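Putative membrane anchored protein (Corynebacterium diphtheriae, PDB 3LSO) is of unknown function but is probably anchored in the membrane, with an elongated region built almost wholly of beta strands and loops. Local coordinates at residues 240-243 with 244-248; 342-345 with 346-350; 314-317 with 318-322; 96-99 with 100-104; 330-333 with 334-337. All blocks are in the same frame, centred on the assembly; numbering follows the deposited sequence.

Interaction 1: 240-243 with 244-248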
loop_
_atom_site.group_PDB
_atom_site.type_symbol
_atom_site.label_atom_id
_atom_site.label_comp_id
_atom_site.label_asym_id
_atom_site.label_seq_id
_atom_site.Cartn_x
_atom_site.Cartn_y
_atom_site.Cartn_z
ATOM N N VAL B 240 -17.858 -0.511 15.491
ATOM C CA VAL B 240 -17.933 -1.974 15.491
ATOM C C VAL B 240 -16.820 -2.629 16.339
ATOM O O VAL B 240 -15.658 -2.264 16.210
ATOM C CB VAL B 240 -17.866 -2.503 14.039
ATOM C CG1 VAL B 240 -17.971 -4.025 14.007
ATOM C CG2 VAL B 240 -18.969 -1.881 13.189
ATOM N N PRO B 241 -17.166 -3.601 17.209
ATOM C CA PRO B 241 -16.088 -4.225 17.982
ATOM C C PRO B 241 -15.186 -5.080 17.095
ATOM O O PRO B 241 -15.660 -5.645 16.112
ATOM C CB PRO B 241 -16.836 -5.104 18.990
ATOM C CG PRO B 241 -18.162 -5.350 18.386
ATOM C CD PRO B 241 -18.491 -4.140 17.571
ATOM N N VAL B 242 -13.904 -5.160 17.444
ATOM C CA VAL B 242 -12.937 -5.946 16.685
ATOM C C VAL B 242 -12.835 -7.343 17.264
ATOM O O VAL B 242 -12.571 -7.492 18.456
ATOM C CB VAL B 242 -11.538 -5.315 16.732
ATOM C CG1 VAL B 242 -10.533 -6.223 16.059
ATOM C CG2 VAL B 242 -11.542 -3.940 16.074
ATOM N N THR B 243 -13.008 -8.357 16.420
ATOM C CA THR B 243 -13.020 -9.761 16.860
ATOM C C THR B 243 -11.632 -10.307 17.228
ATOM O O THR B 243 -10.623 -9.623 17.065
ATOM C CB THR B 243 -13.658 -10.679 15.798
ATOM O OG1 THR B 243 -12.828 -10.710 14.630
ATOM C CG2 THR B 243 -15.057 -10.173 15.414
ATOM N N GLU B 244 -11.598 -11.537 17.739
ATOM C CA GLU B 244 -10.341 -12.242 18.020
ATOM C C GLU B 244 -9.525 -12.321 16.736
ATOM O O GLU B 244 -8.333 -12.002 16.711
ATOM C CB GLU B 244 -10.620 -13.659 18.532
ATOM C CG GLU B 244 -11.230 -13.737 19.930
ATOM C CD GLU B 244 -10.185 -13.675 21.043
ATOM O OE1 GLU B 244 -9.293 -12.787 20.988
ATOM O OE2 GLU B 244 -10.267 -14.510 21.979
ATOM N N ASP B 245 -10.211 -12.742 15.677
ATOM C CA ASP B 245 -9.700 -12.804 14.320
ATOM C C ASP B 245 -8.926 -11.541 13.928
ATOM O O ASP B 245 -8.094 -11.577 13.019
ATOM C CB ASP B 245 -10.893 -12.999 13.371
ATOM C CG ASP B 245 -10.486 -13.524 12.003
ATOM O OD1 ASP B 245 -9.598 -14.406 11.948
ATOM O OD2 ASP B 245 -11.068 -13.066 10.987
ATOM N N ASN B 246 -9.220 -10.436 14.616
ATOM C CA ASN B 246 -8.581 -9.123 14.404
ATOM C C ASN B 246 -9.230 -8.222 13.374
ATOM O O ASN B 246 -8.722 -7.154 13.059
ATOM C CB ASN B 246 -7.083 -9.241 14.135
ATOM C CG ASN B 246 -6.272 -9.067 15.382
ATOM O OD1 ASN B 246 -5.435 -9.905 15.715
ATOM N ND2 ASN B 246 -6.534 -7.980 16.106
ATOM N N LYS B 247 -10.372 -8.647 12.866
ATOM C CA LYS B 247 -11.058 -7.887 11.855
ATOM C C LYS B 247 -12.269 -7.219 12.485
ATOM O O LYS B 247 -12.740 -7.648 13.546
ATOM C CB LYS B 247 -11.464 -8.815 10.709
ATOM C CG LYS B 247 -10.294 -9.636 10.134
ATOM C CD LYS B 247 -10.556 -10.135 8.708
ATOM C CE LYS B 247 -9.283 -10.656 8.058
ATOM N NZ LYS B 247 -8.703 -11.798 8.826
ATOM N N ALA B 248 -12.739 -6.146 11.853
ATOM C CA ALA B 248 -14.022 -5.535 12.182
ATOM C C ALA B 248 -14.776 -5.425 10.878
ATOM O O ALA B 248 -14.187 -5.103 9.855
ATOM C CB ALA B 248 -13.831 -4.162 12.797
#
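This is a tight turn, with Thr243 facing Lys247 and Val242 facing Ala248, that links strand 234-241 to strand 247-253. The two strands belong to different sheets. Lys247 O receives two donors from Thr243. The backbone bond from Thr243 N to Lys247 O measures 3.0 Å and is fairly straight, 161° at the hydrogen. Thr243 OG1 also donates to Lys247 O, at 3.2 Å and tilted from the carbonyl plane. Thr243 OG1 reaches it because it sits between the backbone N and the carbonyl carbon (chi1 67°). Thr243 OG1 lies 3.3 Å from Asp245 CB, and the two side chains run next to each other in the same direction. Asp245 OD2 forms a salt bridge with Lys247 NZ, whose hydrogen bond is long and weak. On the buried side, Val242 CG1 packs on Asn246 C at 3.6 Å. Val242 CG2 meets Ala248 CB at 4.0 Å. Val242 and Ala248 both rest on Val227 of strand 226-231, and Ala248 is hydrogen-bonded through its backbone to Ala213. Thr243 to Asn246 form a turn that, with positive phi at Asn246 (89°) and the Thr243 to Lys247 bond, is typical of a type I turn with a G1 bulge.

Interaction 2: 342-345 with 346-350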
loop_
_atom_site.group_PDB
_atom_site.type_symbol
_atom_site.label_atom_id
_atom_site.label_comp_id
_atom_site.label_asym_id
_atom_site.label_seq_id
_atom_site.Cartn_x
_atom_site.Cartn_y
_atom_site.Cartn_z
ATOM N N ILE B 342 -24.620 -0.293 -29.658
ATOM C CA ILE B 342 -24.415 0.336 -28.346
ATOM C C ILE B 342 -25.744 0.727 -27.686
ATOM O O ILE B 342 -26.587 1.369 -28.323
ATOM C CB ILE B 342 -23.548 1.598 -28.461
ATOM C CG1 ILE B 342 -22.139 1.229 -28.891
ATOM C CG2 ILE B 342 -23.523 2.372 -27.120
ATOM C CD1 ILE B 342 -21.553 2.241 -29.856
ATOM N N ASN B 343 -25.902 0.360 -26.413
ATOM C CA ASN B 343 -27.075 0.714 -25.596
ATOM C C ASN B 343 -26.632 1.644 -24.472
ATOM O O ASN B 343 -25.834 1.269 -23.604
ATOM C CB ASN B 343 -27.712 -0.545 -24.992
ATOM C CG ASN B 343 -29.021 -0.257 -24.223
ATOM O OD1 ASN B 343 -30.011 0.167 -24.804
ATOM N ND2 ASN B 343 -29.030 -0.535 -22.936
ATOM N N ALA B 344 -27.158 2.857 -24.474
ATOM C CA ALA B 344 -26.616 3.899 -23.617
ATOM C C ALA B 344 -27.342 3.929 -22.288
ATOM O O ALA B 344 -28.469 3.452 -22.205
ATOM C CB ALA B 344 -26.740 5.236 -24.334
ATOM N N PRO B 345 -26.727 4.499 -21.244
ATOM C CA PRO B 345 -27.497 4.728 -20.050
ATOM C C PRO B 345 -28.827 5.327 -20.410
ATOM O O PRO B 345 -28.957 6.064 -21.388
ATOM C CB PRO B 345 -26.693 5.783 -19.322
ATOM C CG PRO B 345 -25.316 5.486 -19.686
ATOM C CD PRO B 345 -25.365 5.033 -21.111
ATOM N N GLU B 346 -29.820 5.002 -19.609
ATOM C CA GLU B 346 -31.139 5.586 -19.731
ATOM C C GLU B 346 -31.029 7.125 -19.718
ATOM O O GLU B 346 -30.302 7.695 -18.907
ATOM C CB GLU B 346 -31.980 5.072 -18.554
ATOM C CG GLU B 346 -33.483 4.961 -18.789
ATOM C CD GLU B 346 -34.279 4.850 -17.454
ATOM O OE1 GLU B 346 -33.941 3.981 -16.586
ATOM O OE2 GLU B 346 -35.254 5.631 -17.281
ATOM N N ASP B 347 -31.749 7.759 -20.639
ATOM C CA ASP B 347 -31.797 9.222 -20.839
ATOM C C ASP B 347 -30.779 9.758 -21.817
ATOM O O ASP B 347 -30.967 10.875 -22.316
ATOM C CB ASP B 347 -31.742 10.038 -19.529
ATOM C CG ASP B 347 -33.061 10.008 -18.768
ATOM O OD1 ASP B 347 -34.061 9.461 -19.311
ATOM O OD2 ASP B 347 -33.111 10.522 -17.619
ATOM N N VAL B 348 -29.696 9.011 -22.060
ATOM C CA VAL B 348 -28.648 9.466 -22.968
ATOM C C VAL B 348 -29.129 9.315 -24.428
ATOM O O VAL B 348 -29.646 8.253 -24.802
ATOM C CB VAL B 348 -27.318 8.733 -22.705
ATOM C CG1 VAL B 348 -26.284 9.098 -23.739
ATOM C CG2 VAL B 348 -26.803 9.074 -21.338
ATOM N N LYS B 349 -28.976 10.367 -25.239
ATOM C CA LYS B 349 -29.565 10.377 -26.589
ATOM C C LYS B 349 -28.566 9.996 -27.684
ATOM O O LYS B 349 -27.466 10.546 -27.751
ATOM C CB LYS B 349 -30.152 11.750 -26.933
ATOM C CG LYS B 349 -31.486 12.112 -26.271
ATOM C CD LYS B 349 -31.770 13.632 -26.503
ATOM C CE LYS B 349 -33.074 14.122 -25.823
ATOM N NZ LYS B 349 -32.877 14.498 -24.378
ATOM N N TYR B 350 -28.953 9.073 -28.551
ATOM C CA TYR B 350 -28.131 8.725 -29.688
ATOM C C TYR B 350 -28.208 9.851 -30.716
ATOM O O TYR B 350 -29.301 10.338 -31.008
ATOM C CB TYR B 350 -28.625 7.404 -30.262
ATOM C CG TYR B 350 -28.173 7.086 -31.661
ATOM C CD1 TYR B 350 -26.952 6.423 -31.913
ATOM C CD2 TYR B 350 -28.991 7.400 -32.750
ATOM C CE1 TYR B 350 -26.557 6.107 -33.220
ATOM C CE2 TYR B 350 -28.605 7.083 -34.062
ATOM C CZ TYR B 350 -27.397 6.448 -34.285
ATOM O OH TYR B 350 -27.081 6.175 -35.588
#
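Val348 folds back over Ala344 and Pro345, and both of its methyl groups find a partner. Val348 CG1 lies 3.9 Å from Ala344 CB. Val348 CG2 lies 3.9 Å from Pro345 CB. The two branches part in this way because CG1 is anti to the backbone N (chi1 174°), which leaves CG2 beside that N. One backbone bond closes the turn, from Val348 N to Pro345 O at 3.1 Å. It is fairly straight at the hydrogen, 156°, but the donor stands above the carbonyl plane, 36° out of it. Pro345 to Val348 is a type II beta turn, with Asp347 at positive phi in its third position. Further out, Phe429 touches Ala344 and Pro345, and Phe416 touches Val348. The backbone of Ala344 is held at both ends, its N by Ser392 OG and its O by Asn390 ND2. Asn343 adds side-chain bonds to Asn390 N and Gln430 OE1. The turn thus carries the chain from strand 335-343 to strand 349-357, which lie in different sheets. Its chemistry is divided: small apolar groups fill the inner side, one backbone bond fixes the bend, and Glu346 and Asp347 present their acidic chains to the exposed side.

Interaction 3: 314-317 with 318-322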
loop_
_atom_site.group_PDB
_atom_site.type_symbol
_atom_site.label_atom_id
_atom_site.label_comp_id
_atom_site.label_asym_id
_atom_site.label_seq_id
_atom_site.Cartn_x
_atom_site.Cartn_y
_atom_site.Cartn_z
ATOM N N ALA B 314 -13.988 8.272 -17.226
ATOM C CA ALA B 314 -13.904 9.534 -17.945
ATOM C C ALA B 314 -14.623 10.599 -17.132
ATOM O O ALA B 314 -15.723 10.374 -16.646
ATOM C CB ALA B 314 -14.519 9.401 -19.318
ATOM N N LYS B 315 -13.999 11.748 -16.947
ATOM C CA LYS B 315 -14.694 12.824 -16.250
ATOM C C LYS B 315 -15.542 13.564 -17.279
ATOM O O LYS B 315 -15.044 14.093 -18.258
ATOM C CB LYS B 315 -13.733 13.743 -15.465
ATOM C CG LYS B 315 -13.230 13.122 -14.135
ATOM C CD LYS B 315 -12.598 14.145 -13.171
ATOM C CE LYS B 315 -11.942 13.466 -11.964
ATOM N NZ LYS B 315 -10.564 12.912 -12.273
ATOM N N VAL B 316 -16.839 13.556 -17.058
ATOM C CA VAL B 316 -17.775 14.077 -18.023
ATOM C C VAL B 316 -18.766 14.970 -17.292
ATOM O O VAL B 316 -19.047 14.795 -16.108
ATOM C CB VAL B 316 -18.476 12.919 -18.755
ATOM C CG1 VAL B 316 -19.682 13.382 -19.504
ATOM C CG2 VAL B 316 -17.501 12.221 -19.686
HETATM N N MSE B 317 -19.301 15.930 -18.023
HETATM C CA MSE B 317 -20.079 17.003 -17.460
HETATM C C MSE B 317 -21.487 16.930 -18.076
HETATM O O MSE B 317 -21.630 16.612 -19.258
HETATM C CB MSE B 317 -19.363 18.248 -17.885
HETATM C CG MSE B 317 -19.677 19.430 -17.105
HETATM SE SE MSE B 317 -18.174 19.852 -15.961
HETATM C CE MSE B 317 -18.601 21.744 -15.628
ATOM N N PRO B 318 -22.550 17.172 -17.282
ATOM C CA PRO B 318 -23.857 17.054 -17.947
ATOM C C PRO B 318 -23.999 18.107 -19.040
ATOM O O PRO B 318 -23.566 19.240 -18.863
ATOM C CB PRO B 318 -24.866 17.342 -16.825
ATOM C CG PRO B 318 -24.120 17.221 -15.565
ATOM C CD PRO B 318 -22.682 17.538 -15.862
ATOM N N GLY B 319 -24.606 17.725 -20.152
ATOM C CA GLY B 319 -24.895 18.612 -21.269
ATOM C C GLY B 319 -24.141 18.176 -22.521
ATOM O O GLY B 319 -24.560 18.427 -23.654
ATOM N N GLU B 320 -23.079 17.437 -22.303
ATOM C CA GLU B 320 -21.970 17.330 -23.208
ATOM C C GLU B 320 -22.116 16.156 -24.204
ATOM O O GLU B 320 -22.814 15.205 -23.922
ATOM C CB GLU B 320 -20.787 17.195 -22.254
ATOM C CG GLU B 320 -19.444 16.722 -22.721
ATOM C CD GLU B 320 -18.387 16.974 -21.631
ATOM O OE1 GLU B 320 -18.647 17.797 -20.708
ATOM O OE2 GLU B 320 -17.301 16.349 -21.686
ATOM N N LYS B 321 -21.498 16.250 -25.383
ATOM C CA LYS B 321 -21.588 15.197 -26.416
ATOM C C LYS B 321 -20.428 14.259 -26.173
ATOM O O LYS B 321 -19.383 14.706 -25.742
ATOM C CB LYS B 321 -21.536 15.783 -27.844
ATOM C CG LYS B 321 -22.874 16.392 -28.373
ATOM C CD LYS B 321 -22.752 17.184 -29.722
ATOM C CE LYS B 321 -24.130 17.347 -30.446
ATOM N NZ LYS B 321 -24.339 18.635 -31.213
ATOM N N VAL B 322 -20.611 12.960 -26.377
ATOM C CA VAL B 322 -19.507 12.001 -26.236
ATOM C C VAL B 322 -19.499 10.990 -27.374
ATOM O O VAL B 322 -20.540 10.705 -27.961
ATOM C CB VAL B 322 -19.541 11.201 -24.911
ATOM C CG1 VAL B 322 -19.538 12.123 -23.713
ATOM C CG2 VAL B 322 -20.727 10.232 -24.868
#
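Met317 N donates to Glu320 OE1 at 3.3 Å, a weak bond bent to 131° at the hydrogen. Met317 is a selenomethionine in this model. The Glu320 chain is extended, with CG anti to the backbone N (chi1 165°), and this carries its carboxylate back across the mouth of the turn. A second weak bond runs the other way, from Glu320 N to Met317 O at 3.5 Å. Between them lies a type II beta turn, Met317 to Glu320. Pro318 takes its second position. Gly319 takes the third at phi 117°, where a CB would press on the preceding carbonyl oxygen. The Met317 side chain and the Pro318 ring cross obliquely, with Met317 CG 3.8 Å from Pro318 CD. Where the two strands leave the turn, Val316 CG1 and Val322 CG1 approach to 4.4 Å, a loose contact. Phe451 supports Val316, Phe416 supports Val322, and Ile453 touches Pro318. The turn leads from strand 314-316, which pairs with strand 440-453, into strand 321-329, which pairs with strand 410-417. Both polar bonds are weak. The shape of the bend therefore probably owes more to proline, glycine and the strand pairing than to these bonds, and the weak N-H donor would probably steady the Glu320 carboxylate only slightly.

Interaction 4: 96-99 with 100-104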
loop_
_atom_site.group_PDB
_atom_site.type_symbol
_atom_site.label_atom_id
_atom_site.label_comp_id
_atom_site.label_asym_id
_atom_site.label_seq_id
_atom_site.Cartn_x
_atom_site.Cartn_y
_atom_site.Cartn_z
ATOM N N ILE B 96 27.905 5.044 21.747
ATOM C CA ILE B 96 27.486 5.342 20.395
ATOM C C ILE B 96 26.394 6.368 20.543
ATOM O O ILE B 96 25.570 6.267 21.451
ATOM C CB ILE B 96 26.926 4.080 19.682
ATOM C CG1 ILE B 96 27.929 2.919 19.693
ATOM C CG2 ILE B 96 26.465 4.389 18.259
ATOM C CD1 ILE B 96 29.295 3.246 19.177
ATOM N N ASN B 97 26.415 7.375 19.678
ATOM C CA ASN B 97 25.311 8.313 19.562
ATOM C C ASN B 97 24.230 7.655 18.723
ATOM O O ASN B 97 24.465 7.313 17.563
ATOM C CB ASN B 97 25.778 9.619 18.907
ATOM C CG ASN B 97 24.754 10.745 19.019
ATOM O OD1 ASN B 97 23.559 10.526 19.195
ATOM N ND2 ASN B 97 25.237 11.970 18.906
ATOM N N VAL B 98 23.051 7.461 19.309
ATOM C CA VAL B 98 21.953 6.843 18.564
ATOM C C VAL B 98 20.785 7.778 18.323
ATOM O O VAL B 98 19.845 7.405 17.641
ATOM C CB VAL B 98 21.435 5.540 19.219
ATOM C CG1 VAL B 98 22.531 4.487 19.249
ATOM C CG2 VAL B 98 20.866 5.818 20.606
ATOM N N GLY B 99 20.839 8.978 18.889
ATOM C CA GLY B 99 19.740 9.923 18.761
ATOM C C GLY B 99 18.550 9.519 19.608
ATOM O O GLY B 99 18.511 8.427 20.176
ATOM N N LYS B 100 17.565 10.399 19.684
ATOM C CA LYS B 100 16.470 10.225 20.640
ATOM C C LYS B 100 15.251 9.460 20.107
ATOM O O LYS B 100 14.207 9.473 20.741
ATOM C CB LYS B 100 16.069 11.592 21.246
ATOM C CG LYS B 100 16.975 12.031 22.422
ATOM C CD LYS B 100 17.173 13.546 22.516
ATOM C CE LYS B 100 18.530 13.884 23.171
ATOM N NZ LYS B 100 18.755 15.351 23.351
ATOM N N ASN B 101 15.403 8.763 18.979
ATOM C CA ASN B 101 14.277 8.104 18.290
ATOM C C ASN B 101 14.221 6.581 18.511
ATOM O O ASN B 101 13.558 5.841 17.767
ATOM C CB ASN B 101 14.360 8.446 16.796
ATOM C CG ASN B 101 13.122 8.027 15.995
ATOM O OD1 ASN B 101 12.012 7.859 16.528
ATOM N ND2 ASN B 101 13.317 7.876 14.685
ATOM N N VAL B 102 14.899 6.115 19.552
ATOM C CA VAL B 102 15.084 4.683 19.753
ATOM C C VAL B 102 15.115 4.309 21.247
ATOM O O VAL B 102 15.550 5.099 22.092
ATOM C CB VAL B 102 16.382 4.218 19.054
ATOM C CG1 VAL B 102 17.551 4.405 19.970
ATOM C CG2 VAL B 102 16.299 2.778 18.621
ATOM N N LYS B 103 14.630 3.107 21.555
ATOM C CA LYS B 103 14.706 2.547 22.900
ATOM C C LYS B 103 15.077 1.045 22.844
ATOM O O LYS B 103 14.914 0.389 21.805
ATOM C CB LYS B 103 13.402 2.801 23.677
ATOM C CG LYS B 103 12.259 1.862 23.341
ATOM C CD LYS B 103 10.952 2.314 23.977
ATOM C CE LYS B 103 9.976 1.141 24.156
ATOM N NZ LYS B 103 8.551 1.566 24.012
ATOM N N LEU B 104 15.594 0.516 23.954
ATOM C CA LEU B 104 15.933 -0.908 24.075
ATOM C C LEU B 104 14.687 -1.774 24.176
ATOM O O LEU B 104 13.723 -1.407 24.848
ATOM C CB LEU B 104 16.803 -1.140 25.313
ATOM C CG LEU B 104 18.075 -0.294 25.380
ATOM C CD1 LEU B 104 18.579 -0.083 26.809
ATOM C CD2 LEU B 104 19.143 -0.930 24.541
#
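Val102 CG1 comes to the oxygen end of the peptide between Gly99 and Lys100, off its plane rather than over a face, 4.1 Å from Gly99 O. The other flat group of the bend is the Asn97 carboxamide. Its OD1 accepts from Gly99 N at 3.1 Å, and the donor lies in the carbonyl plane. The angle at the oxygen is 156°, while that at the hydrogen is 140°. This makes an Asx turn, which bends the chain just after strand 87-97. Gly99 follows at positive phi, where the absence of a side chain matters, since a CB would clash with Lys100 N. A third amide, that of Asn101, leads away from the bend and its OD1 accepts from Thr148 N.

The bend lies in the DIP2116-like N-terminal domain, assigned to the E-set clan of immunoglobulin-like beta folds. It leads from strand 87-97, which pairs with strands 117-129 and 150-167, to strand 102-104, which pairs with strand 132-146.

Inside the bend, Val98 and Val102 pack on each other. Val98 CG2 touches Val102 CG1 at 3.7 Å, and the side chains cross at about a right angle. Each of these methyls stands between its own backbone N and carbonyl carbon, with chi1 -63° in Val98 setting CG2 there. Both valines also press on Leu113 of strand 111-114. Phe154 adds to the packing around Val98, and Leu144 to that around Val102. Lys100 lies on the exposed outer side, its CB 3.6 Å from Gly99 C, and its side chain touches Asn115.

Interaction 5: 330-333 with 334-337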
loop_
_atom_site.group_PDB
_atom_site.type_symbol
_atom_site.label_atom_id
_atom_site.label_comp_id
_atom_site.label_asym_id
_atom_site.label_seq_id
_atom_site.Cartn_x
_atom_site.Cartn_y
_atom_site.Cartn_z
ATOM N N PRO B 330 -13.995 -11.843 -30.801
ATOM C CA PRO B 330 -14.298 -13.245 -30.972
ATOM C C PRO B 330 -13.333 -14.067 -30.189
ATOM O O PRO B 330 -12.155 -13.714 -30.107
ATOM C CB PRO B 330 -14.037 -13.488 -32.458
ATOM C CG PRO B 330 -14.265 -12.253 -33.064
ATOM C CD PRO B 330 -13.802 -11.198 -32.101
ATOM N N ASN B 331 -13.821 -15.150 -29.602
ATOM C CA ASN B 331 -12.933 -16.065 -28.937
ATOM C C ASN B 331 -12.186 -16.951 -29.924
ATOM O O ASN B 331 -10.994 -17.132 -29.777
ATOM C CB ASN B 331 -13.687 -16.913 -27.938
ATOM C CG ASN B 331 -12.753 -17.721 -27.051
ATOM O OD1 ASN B 331 -11.848 -18.405 -27.531
ATOM N ND2 ASN B 331 -12.972 -17.648 -25.747
ATOM N N LYS B 332 -12.877 -17.517 -30.909
ATOM C CA LYS B 332 -12.250 -18.362 -31.917
ATOM C C LYS B 332 -12.780 -17.881 -33.239
ATOM O O LYS B 332 -13.594 -17.000 -33.265
ATOM C CB LYS B 332 -12.668 -19.820 -31.698
ATOM C CG LYS B 332 -14.207 -20.004 -31.752
ATOM C CD LYS B 332 -14.661 -21.464 -31.580
ATOM C CE LYS B 332 -16.093 -21.660 -32.122
ATOM N NZ LYS B 332 -16.834 -22.695 -31.342
ATOM N N ALA B 333 -12.356 -18.459 -34.347
ATOM C CA ALA B 333 -13.027 -18.185 -35.615
ATOM C C ALA B 333 -13.251 -19.476 -36.424
ATOM O O ALA B 333 -12.411 -20.389 -36.403
ATOM C CB ALA B 333 -12.244 -17.174 -36.411
ATOM N N PRO B 334 -14.381 -19.563 -37.148
ATOM C CA PRO B 334 -15.430 -18.578 -37.330
ATOM C C PRO B 334 -16.493 -18.605 -36.228
ATOM O O PRO B 334 -16.617 -19.581 -35.495
ATOM C CB PRO B 334 -16.065 -19.029 -38.627
ATOM C CG PRO B 334 -15.960 -20.515 -38.574
ATOM C CD PRO B 334 -14.636 -20.775 -37.950
ATOM N N ILE B 335 -17.254 -17.530 -36.112
ATOM C CA ILE B 335 -18.396 -17.510 -35.233
ATOM C C ILE B 335 -19.507 -16.813 -36.004
ATOM O O ILE B 335 -19.247 -16.211 -37.059
ATOM C CB ILE B 335 -18.115 -16.757 -33.905
ATOM C CG1 ILE B 335 -17.831 -15.283 -34.163
ATOM C CG2 ILE B 335 -16.968 -17.390 -33.162
ATOM C CD1 ILE B 335 -17.734 -14.425 -32.897
ATOM N N ARG B 336 -20.731 -16.896 -35.473
ATOM C CA ARG B 336 -21.910 -16.277 -36.083
ATOM C C ARG B 336 -22.421 -15.184 -35.206
ATOM O O ARG B 336 -22.715 -15.439 -34.043
ATOM C CB ARG B 336 -22.986 -17.320 -36.250
ATOM C CG ARG B 336 -22.476 -18.550 -36.989
ATOM C CD ARG B 336 -22.543 -18.301 -38.491
ATOM N NE ARG B 336 -23.936 -18.222 -38.960
ATOM C CZ ARG B 336 -24.270 -17.895 -40.195
ATOM N NH1 ARG B 336 -23.296 -17.613 -41.074
ATOM N NH2 ARG B 336 -25.550 -17.861 -40.551
ATOM N N VAL B 337 -22.492 -13.965 -35.754
ATOM C CA VAL B 337 -22.989 -12.792 -35.035
ATOM C C VAL B 337 -24.035 -12.121 -35.905
ATOM O O VAL B 337 -23.785 -11.810 -37.070
ATOM C CB VAL B 337 -21.854 -11.765 -34.741
ATOM C CG1 VAL B 337 -22.408 -10.426 -34.228
ATOM C CG2 VAL B 337 -20.828 -12.316 -33.758
#
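A cis-proline turn brings Ile335 back against Pro330 and Lys332 and joins strand 321-329 to strand 335-343, which lie in different sheets. The peptide bond before Pro334 is cis, so the CA atoms of Ala333 and Pro334 are only 3.0 Å apart. The backbone angles of Ala333 and Pro334 match those of a type VIb turn. Ile335 is buried and carries the contact with two branches. Its CG1 lies between the backbone N and the carbonyl carbon (chi1 64°), which sends CD1 toward Pro330 and leaves CG2 for Lys332. Ile335 CG2 sits 3.4 Å from Lys332 O. Ile335 CG2 also lies 4.1 Å from Lys332 CG, on the lysine's aliphatic chain. Farther along this chain, Lys332 CE lies 4.0 Å from Pro334 O. Val404 of strand 403-404 touches both Pro330 and Ile335. It lines the same apolar patch. Asn331 ties the start of the turn to residues just before strand 298-303, through its N to Asp297 OD1 and its ND2 to Thr296 O. Lys332, Ala333 and Pro334 are exposed. The inner end of the contact is purely apolar: the Pro330 ring and the Ile335 side chain cross at about a right angle, with Pro330 CB 3.8 Å from Ile335 CD1.

In the fold
All five are turns at the surface with a buried apolar foot. Interaction 4 lies in the N-terminal domain, and interactions 2, 3 and 5 lie on the other side of the chain's centre from it. Interaction 1 falls along the chain between these two groups. Interactions 2 and 5 mark the two ends of strand 335-343, with centres about 27 Å apart. Interactions 2 and 3 are neighbours, centres about 13 Å apart, and both pack on Phe416. They share type II geometry, but interaction 2 has a sound backbone bond where interaction 3 has weak ones. Interaction 1 is the most polar, while interaction 5 depends on apolar contacts and a cis peptide.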